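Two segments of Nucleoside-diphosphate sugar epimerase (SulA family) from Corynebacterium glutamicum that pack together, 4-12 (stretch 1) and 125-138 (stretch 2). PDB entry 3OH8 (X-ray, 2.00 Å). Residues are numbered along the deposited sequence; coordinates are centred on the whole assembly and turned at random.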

ATOM      1  N   THR A   4      22.834   6.724 -11.074  1.00 19.53           N
ATOM      2  CA  THR A   4      23.277   6.593  -9.687  1.00 20.97           C
ATOM      3  C   THR A   4      22.716   7.765  -8.889  1.00 23.23           C
ATOM      4  O   THR A   4      22.866   8.923  -9.280  1.00 22.85           O
ATOM      5  CB  THR A   4      24.813   6.572  -9.557  1.00 17.26           C
ATOM      6  OG1 THR A   4      25.356   5.549 -10.401  1.00 17.90           O
ATOM      7  CG2 THR A   4      25.214   6.292  -8.124  1.00 14.97           C
ATOM      8  N   THR A   5      22.064   7.461  -7.774  1.00 19.67           N
ATOM      9  CA  THR A   5      21.442   8.503  -6.966  1.00 18.70           C
ATOM     10  C   THR A   5      21.309   8.026  -5.524  1.00 17.69           C
ATOM     11  O   THR A   5      21.171   6.825  -5.265  1.00 15.47           O
ATOM     12  CB  THR A   5      20.069   8.953  -7.561  1.00 26.77           C
ATOM     13  OG1 THR A   5      19.643  10.166  -6.932  1.00 28.07           O
ATOM     14  CG2 THR A   5      18.976   7.861  -7.393  1.00 19.47           C
ATOM     15  N   SER A   6      21.367   8.970  -4.587  1.00 16.94           N
ATOM     16  CA  SER A   6      21.369   8.640  -3.164  1.00 19.13           C
ATOM     17  C   SER A   6      20.212   9.297  -2.407  1.00 16.13           C
ATOM     18  O   SER A   6      19.732  10.365  -2.790  1.00 17.69           O
ATOM     19  CB  SER A   6      22.708   9.059  -2.516  1.00 18.28           C
ATOM     20  OG  SER A   6      23.807   8.321  -3.034  1.00 15.79           O
ATOM     21  N   HIS A   7      19.785   8.667  -1.316  1.00 14.80           N
ATOM     22  CA  HIS A   7      18.772   9.269  -0.445  1.00 15.95           C
ATOM     23  C   HIS A   7      18.983   8.864   1.006  1.00 17.58           C
ATOM     24  O   HIS A   7      19.411   7.745   1.300  1.00 16.27           O
ATOM     25  CB  HIS A   7      17.350   8.910  -0.911  1.00 17.95           C
ATOM     26  CG  HIS A   7      17.052   7.439  -0.906  1.00 17.17           C
ATOM     27  ND1 HIS A   7      16.100   6.872  -0.088  1.00 23.06           N
ATOM     28  CD2 HIS A   7      17.566   6.422  -1.643  1.00 11.82           C
ATOM     29  CE1 HIS A   7      16.038   5.569  -0.316  1.00 18.10           C
ATOM     30  NE2 HIS A   7      16.919   5.274  -1.254  1.00 20.12           N
ATOM     31  N   PHE A   8      18.681   9.784   1.913  1.00 15.08           N
ATOM     32  CA  PHE A   8      18.890   9.561   3.335  1.00 16.14           C
ATOM     33  C   PHE A   8      17.634   9.034   4.026  1.00 19.12           C
ATOM     34  O   PHE A   8      16.538   9.545   3.814  1.00 15.63           O
ATOM     35  CB  PHE A   8      19.298  10.877   4.000  1.00 16.78           C
ATOM     36  CG  PHE A   8      19.460  10.779   5.485  1.00 18.61           C
ATOM     37  CD1 PHE A   8      20.562  10.127   6.031  1.00 18.32           C
ATOM     38  CD2 PHE A   8      18.527  11.357   6.338  1.00 21.20           C
ATOM     39  CE1 PHE A   8      20.722  10.031   7.407  1.00 18.95           C
ATOM     40  CE2 PHE A   8      18.677  11.270   7.718  1.00 21.71           C
ATOM     41  CZ  PHE A   8      19.772  10.605   8.254  1.00 21.38           C
ATOM     42  N   ILE A   9      17.809   8.031   4.876  1.00 18.33           N
ATOM     43  CA  ILE A   9      16.707   7.446   5.633  1.00 16.53           C
ATOM     44  C   ILE A   9      17.017   7.649   7.109  1.00 19.09           C
ATOM     45  O   ILE A   9      18.058   7.188   7.583  1.00 16.29           O
ATOM     46  CB  ILE A   9      16.603   5.931   5.370  1.00 13.74           C
ATOM     47  CG1 ILE A   9      16.384   5.648   3.874  1.00 19.00           C
ATOM     48  CG2 ILE A   9      15.476   5.314   6.203  1.00 12.15           C
ATOM     49  CD1 ILE A   9      15.055   6.123   3.349  1.00 24.46           C
ATOM     50  N   PRO A  10      16.125   8.341   7.842  1.00 19.48           N
ATOM     51  CA  PRO A  10      16.435   8.687   9.232  1.00 16.19           C
ATOM     52  C   PRO A  10      16.205   7.514  10.177  1.00 18.49           C
ATOM     53  O   PRO A  10      15.525   7.669  11.184  1.00 19.66           O
ATOM     54  CB  PRO A  10      15.445   9.815   9.538  1.00 19.52           C
ATOM     55  CG  PRO A  10      14.226   9.461   8.704  1.00 19.92           C
ATOM     56  CD  PRO A  10      14.777   8.805   7.439  1.00 13.64           C
ATOM     57  N   PHE A  11      16.774   6.359   9.849  1.00 17.70           N
ATOM     58  CA  PHE A  11      16.696   5.177  10.701  1.00 16.66           C
ATOM     59  C   PHE A  11      18.032   4.436  10.613  1.00 14.17           C
ATOM     60  O   PHE A  11      18.714   4.535   9.601  1.00 14.40           O
ATOM     61  CB  PHE A  11      15.528   4.280  10.273  1.00 14.94           C
ATOM     62  CG  PHE A  11      14.184   4.895  10.538  1.00 17.83           C
ATOM     63  CD1 PHE A  11      13.644   4.870  11.811  1.00 19.87           C
ATOM     64  CD2 PHE A  11      13.492   5.552   9.529  1.00 12.71           C
ATOM     65  CE1 PHE A  11      12.433   5.465  12.070  1.00 22.47           C
ATOM     66  CE2 PHE A  11      12.269   6.146   9.778  1.00 17.20           C
ATOM     67  CZ  PHE A  11      11.738   6.107  11.050  1.00 19.42           C
ATOM     68  N   PRO A  12      18.402   3.700  11.674  1.00 16.66           N
ATOM     69  CA  PRO A  12      19.685   2.983  11.754  1.00 21.15           C
ATOM     70  C   PRO A  12      19.864   2.008  10.596  1.00 20.22           C
ATOM     71  O   PRO A  12      18.896   1.363  10.195  1.00 21.60           O
ATOM     72  CB  PRO A  12      19.570   2.210  13.072  1.00 22.37           C
ATOM     73  CG  PRO A  12      18.597   3.010  13.889  1.00 23.29           C
ATOM     74  CD  PRO A  12      17.595   3.542  12.898  1.00 17.62           C
ATOM     75  N   ARG A 125      10.507   4.407  -4.993  1.00 18.24           N
ATOM     76  CA  ARG A 125      11.270   3.563  -4.081  1.00 18.92           C
ATOM     77  C   ARG A 125      11.718   4.346  -2.845  1.00 19.74           C
ATOM     78  O   ARG A 125      11.599   3.848  -1.723  1.00 17.97           O
ATOM     79  CB  ARG A 125      12.492   2.941  -4.778  1.00 18.03           C
ATOM     80  CG  ARG A 125      12.193   1.960  -5.903  1.00 21.38           C
ATOM     81  CD  ARG A 125      13.501   1.350  -6.459  1.00 23.27           C
ATOM     82  NE  ARG A 125      14.344   0.836  -5.375  1.00 19.42           N
ATOM     83  CZ  ARG A 125      14.316  -0.419  -4.935  1.00 20.25           C
ATOM     84  NH1 ARG A 125      13.508  -1.310  -5.505  1.00 22.03           N
ATOM     85  NH2 ARG A 125      15.085  -0.781  -3.922  1.00 23.36           N
ATOM     86  N   GLN A 126      12.227   5.563  -3.051  1.00 18.25           N
ATOM     87  CA  GLN A 126      12.690   6.411  -1.943  1.00 19.55           C
ATOM     88  C   GLN A 126      11.556   6.876  -1.012  1.00 16.80           C
ATOM     89  O   GLN A 126      11.636   6.725   0.218  1.00 17.07           O
ATOM     90  CB  GLN A 126      13.460   7.634  -2.470  1.00 16.10           C
ATOM     91  CG  GLN A 126      14.671   7.287  -3.328  1.00 16.41           C
ATOM     92  CD  GLN A 126      15.316   8.505  -3.993  1.00 20.66           C
ATOM     93  OE1 GLN A 126      16.471   8.446  -4.411  1.00 22.62           O
ATOM     94  NE2 GLN A 126      14.573   9.602  -4.097  1.00 14.84           N
ATOM     95  N   THR A 127      10.511   7.465  -1.584  1.00 14.83           N
ATOM     96  CA  THR A 127       9.393   7.938  -0.759  1.00 18.72           C
ATOM     97  C   THR A 127       8.707   6.775  -0.043  1.00 13.03           C
ATOM     98  O   THR A 127       8.365   6.873   1.133  1.00 15.44           O
ATOM     99  CB  THR A 127       8.352   8.772  -1.567  1.00 16.29           C
ATOM    100  OG1 THR A 127       7.878   8.012  -2.684  1.00 16.46           O
ATOM    101  CG2 THR A 127       9.002  10.049  -2.091  1.00 23.09           C
ATOM    102  N   GLN A 128       8.508   5.672  -0.748  1.00 15.95           N
ATOM    103  CA  GLN A 128       7.782   4.545  -0.169  1.00 12.60           C
ATOM    104  C   GLN A 128       8.547   3.950   1.003  1.00 13.31           C
ATOM    105  O   GLN A 128       7.970   3.636   2.042  1.00 16.58           O
ATOM    106  CB  GLN A 128       7.511   3.460  -1.220  1.00 12.21           C
ATOM    107  CG  GLN A 128       6.578   2.352  -0.727  1.00 12.05           C
ATOM    108  CD  GLN A 128       5.125   2.812  -0.657  1.00 17.45           C
ATOM    109  OE1 GLN A 128       4.759   3.851  -1.211  1.00 21.38           O
ATOM    110  NE2 GLN A 128       4.290   2.018  -0.020  1.00 19.95           N
ATOM    111  N   LEU A 129       9.850   3.780   0.832  1.00 12.36           N
ATOM    112  CA  LEU A 129      10.690   3.259   1.905  1.00 14.53           C
ATOM    113  C   LEU A 129      10.614   4.147   3.131  1.00 11.30           C
ATOM    114  O   LEU A 129      10.412   3.664   4.256  1.00 15.42           O
ATOM    115  CB  LEU A 129      12.161   3.210   1.456  1.00 15.39           C
ATOM    116  CG  LEU A 129      13.062   2.114   2.037  1.00 22.68           C
ATOM    117  CD1 LEU A 129      14.491   2.622   2.333  1.00 19.01           C
ATOM    118  CD2 LEU A 129      12.464   1.437   3.244  1.00 18.18           C
ATOM    119  N   ILE A 130      10.823   5.446   2.929  1.00 13.12           N
ATOM    120  CA  ILE A 130      10.885   6.360   4.062  1.00 17.30           C
ATOM    121  C   ILE A 130       9.521   6.441   4.753  1.00 18.12           C
ATOM    122  O   ILE A 130       9.437   6.429   5.983  1.00 13.09           O
ATOM    123  CB  ILE A 130      11.440   7.776   3.674  1.00 21.99           C
ATOM    124  CG1 ILE A 130      11.708   8.600   4.928  1.00 31.72           C
ATOM    125  CG2 ILE A 130      10.465   8.554   2.805  1.00 22.95           C
ATOM    126  CD1 ILE A 130      12.170   7.775   6.090  1.00 41.09           C
ATOM    127  N   GLU A 131       8.451   6.474   3.966  1.00 17.71           N
ATOM    128  CA  GLU A 131       7.124   6.562   4.568  1.00 14.88           C
ATOM    129  C   GLU A 131       6.778   5.280   5.315  1.00 13.94           C
ATOM    130  O   GLU A 131       6.208   5.330   6.401  1.00 12.81           O
ATOM    131  CB  GLU A 131       6.056   6.919   3.537  1.00 14.12           C
ATOM    132  CG  GLU A 131       6.272   8.289   2.925  1.00 17.85           C
ATOM    133  CD  GLU A 131       6.234   9.416   3.960  1.00 30.48           C
ATOM    134  OE1 GLU A 131       5.518   9.279   4.978  1.00 26.33           O
ATOM    135  OE2 GLU A 131       6.917  10.444   3.751  1.00 36.66           O
ATOM    136  N   ASP A 132       7.150   4.139   4.745  1.00 12.52           N
ATOM    137  CA  ASP A 132       6.913   2.855   5.413  1.00 11.08           C
ATOM    138  C   ASP A 132       7.592   2.771   6.771  1.00 16.07           C
ATOM    139  O   ASP A 132       6.989   2.338   7.751  1.00 16.01           O
ATOM    140  CB  ASP A 132       7.400   1.697   4.543  1.00 10.92           C
ATOM    141  CG  ASP A 132       6.291   1.114   3.688  1.00 16.40           C
ATOM    142  OD1 ASP A 132       5.315   1.847   3.417  1.00 15.94           O
ATOM    143  OD2 ASP A 132       6.396  -0.062   3.293  1.00 16.14           O
ATOM    144  N   LEU A 133       8.862   3.151   6.819  1.00 12.80           N
ATOM    145  CA  LEU A 133       9.613   3.093   8.060  1.00 15.74           C
ATOM    146  C   LEU A 133       9.078   4.100   9.081  1.00 11.68           C
ATOM    147  O   LEU A 133       8.966   3.789  10.258  1.00 15.34           O
ATOM    148  CB  LEU A 133      11.100   3.327   7.786  1.00 12.34           C
ATOM    149  CG  LEU A 133      11.799   2.173   7.047  1.00 17.29           C
ATOM    150  CD1 LEU A 133      13.188   2.603   6.619  1.00 17.50           C
ATOM    151  CD2 LEU A 133      11.868   0.898   7.914  1.00 13.79           C
ATOM    152  N   LYS A 134       8.749   5.307   8.636  1.00 11.31           N
ATOM    153  CA  LYS A 134       8.141   6.287   9.548  1.00 11.73           C
ATOM    154  C   LYS A 134       6.834   5.760  10.123  1.00 17.56           C
ATOM    155  O   LYS A 134       6.563   5.909  11.324  1.00 16.10           O
ATOM    156  CB  LYS A 134       7.929   7.632   8.863  1.00 14.68           C
ATOM    157  CG  LYS A 134       9.217   8.449   8.731  1.00 17.53           C
ATOM    158  CD  LYS A 134       8.968   9.798   8.053  1.00 23.67           C
ATOM    159  CE  LYS A 134      10.250  10.640   8.076  1.00 28.38           C
ATOM    160  NZ  LYS A 134      10.173  11.849   7.204  1.00 28.63           N
ATOM    161  N   PHE A 135       6.025   5.139   9.267  1.00 16.39           N
ATOM    162  CA  PHE A 135       4.767   4.577   9.728  1.00 17.73           C
ATOM    163  C   PHE A 135       5.014   3.526  10.797  1.00 17.06           C
ATOM    164  O   PHE A 135       4.336   3.508  11.826  1.00 17.15           O
ATOM    165  CB  PHE A 135       3.961   3.908   8.601  1.00 15.12           C
ATOM    166  CG  PHE A 135       2.825   3.059   9.131  1.00 16.34           C
ATOM    167  CD1 PHE A 135       1.661   3.658   9.593  1.00 14.00           C
ATOM    168  CD2 PHE A 135       2.956   1.690   9.252  1.00 19.07           C
ATOM    169  CE1 PHE A 135       0.631   2.900  10.129  1.00 18.27           C
ATOM    170  CE2 PHE A 135       1.932   0.921   9.787  1.00 16.96           C
ATOM    171  CZ  PHE A 135       0.764   1.530  10.224  1.00 18.07           C
ATOM    172  N   LEU A 136       5.951   2.618  10.537  1.00 10.85           N
ATOM    173  CA  LEU A 136       6.240   1.572  11.523  1.00 14.12           C
ATOM    174  C   LEU A 136       6.696   2.190  12.845  1.00 15.26           C
ATOM    175  O   LEU A 136       6.370   1.686  13.916  1.00 20.19           O
ATOM    176  CB  LEU A 136       7.291   0.593  10.996  1.00 14.52           C
ATOM    177  CG  LEU A 136       6.846  -0.254   9.790  1.00 18.07           C
ATOM    178  CD1 LEU A 136       8.061  -0.920   9.171  1.00 15.50           C
ATOM    179  CD2 LEU A 136       5.800  -1.292  10.188  1.00 15.06           C
ATOM    180  N   SER A 137       7.453   3.280  12.757  1.00 14.75           N
ATOM    181  CA  SER A 137       7.989   3.953  13.942  1.00 15.21           C
ATOM    182  C   SER A 137       6.865   4.585  14.780  1.00 18.90           C
ATOM    183  O   SER A 137       6.780   4.357  15.992  1.00 20.40           O
ATOM    184  CB  SER A 137       8.990   5.026  13.515  1.00 18.64           C
ATOM    185  OG  SER A 137       9.495   5.735  14.635  1.00 20.32           O
ATOM    186  N   ARG A 138       5.996   5.365  14.131  1.00 15.14           N
ATOM    187  CA  ARG A 138       4.818   5.926  14.802  1.00 17.52           C
ATOM    188  C   ARG A 138       3.991   4.820  15.437  1.00 19.64           C
ATOM    189  O   ARG A 138       3.500   4.948  16.564  1.00 19.94           O
ATOM    190  CB  ARG A 138       3.916   6.668  13.806  1.00 20.81           C
ATOM    191  CG  ARG A 138       4.543   7.893  13.183  1.00 20.61           C
ATOM    192  CD  ARG A 138       3.502   8.727  12.433  1.00 20.63           C
ATOM    193  NE  ARG A 138       2.865   8.050  11.290  1.00 16.20           N
ATOM    194  CZ  ARG A 138       3.348   8.072  10.054  1.00 15.62           C
ATOM    195  NH1 ARG A 138       4.506   8.679   9.794  1.00 14.40           N
ATOM    196  NH2 ARG A 138       2.696   7.467   9.075  1.00 14.87           N
TER

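This is a small contact, made mainly between carbon atoms, in which a strand and the loop that follows it lie along one side of a helix, held by side-chain packing with no hydrogen bond crossing between them. The strand axis and the helix axis run in nearly the same direction, 6° apart, and approach to 9.3 Å, a spacing that leaves room for one layer of interlocked side chains. Because the two elements stay parallel, the register advances simply: His-7 lies opposite Gln-126, Ile-9 opposite Ile-130, and Phe-11 opposite Leu-133, so every second residue of stretch 1 meets a step of three or four along the helix. On the two sides of His-7 in sequence, Ser-6 and Phe-8 have CA-to-CB bonds that point away, as the alternation of a strand requires.

At the N-terminal end, His-7 takes the p rotamer and lays its ring flat against the aliphatic part of Gln-126. Gln-126 CG sits 3.4 Å from the centroid of the His-7 ring, only 9° off the normal, a CH-pi contact over one face; Leu-129 CD1 approaches the edge of the same ring, 4.3 Å from His-7 CE1. The rule here is that a polar residue can serve a buried interface through its methylenes.

Ile-9 occupies the middle of the contact. Its CA-to-CB bond points sideways, yet its end comes nearer the helix, and its branches reach different turns: Ile-9 CD1 lies 3.7 Å from Leu-129 CD1 and 4.0 Å from Ile-130 CB, while Ile-9 CG2 is 3.6 Å from Leu-133 CD1. One beta-branched residue thus spans the leucines of successive turns. The tightest point follows at once, with Pro-10 CD only 3.1 Å from Ile-130 CD1, close for two carbons. Ile-130 has a chi2 of 34°, between wells, so this crowded spot does not present an ideal rotamer.

After the strand ends, Phe-11 carries the contact onward. A weak backbone hydrogen bond joins Phe-11 N to Ile-9 O at 2.7 Å; the CA-to-CB bond of Phe-11 points toward the helix, and Phe-11 is the most heavily covered residue of the contact. Phe-11 CE2 is 3.6 Å from Leu-133 CB, and Ile-130 CD1 meets the ring edge, 4.0 Å from the same Phe-11 CE2. Farther along, Phe-11 CE1 reaches Ser-137 CB at 3.8 Å. Lys-134 brings its backbone N to 3.8 Å and its side-chain CG to 4.0 Å from Phe-11 CE2. One aromatic ring therefore touches Ile-130, Leu-133, Lys-134 and Ser-137, extending the packing beyond the strand itself.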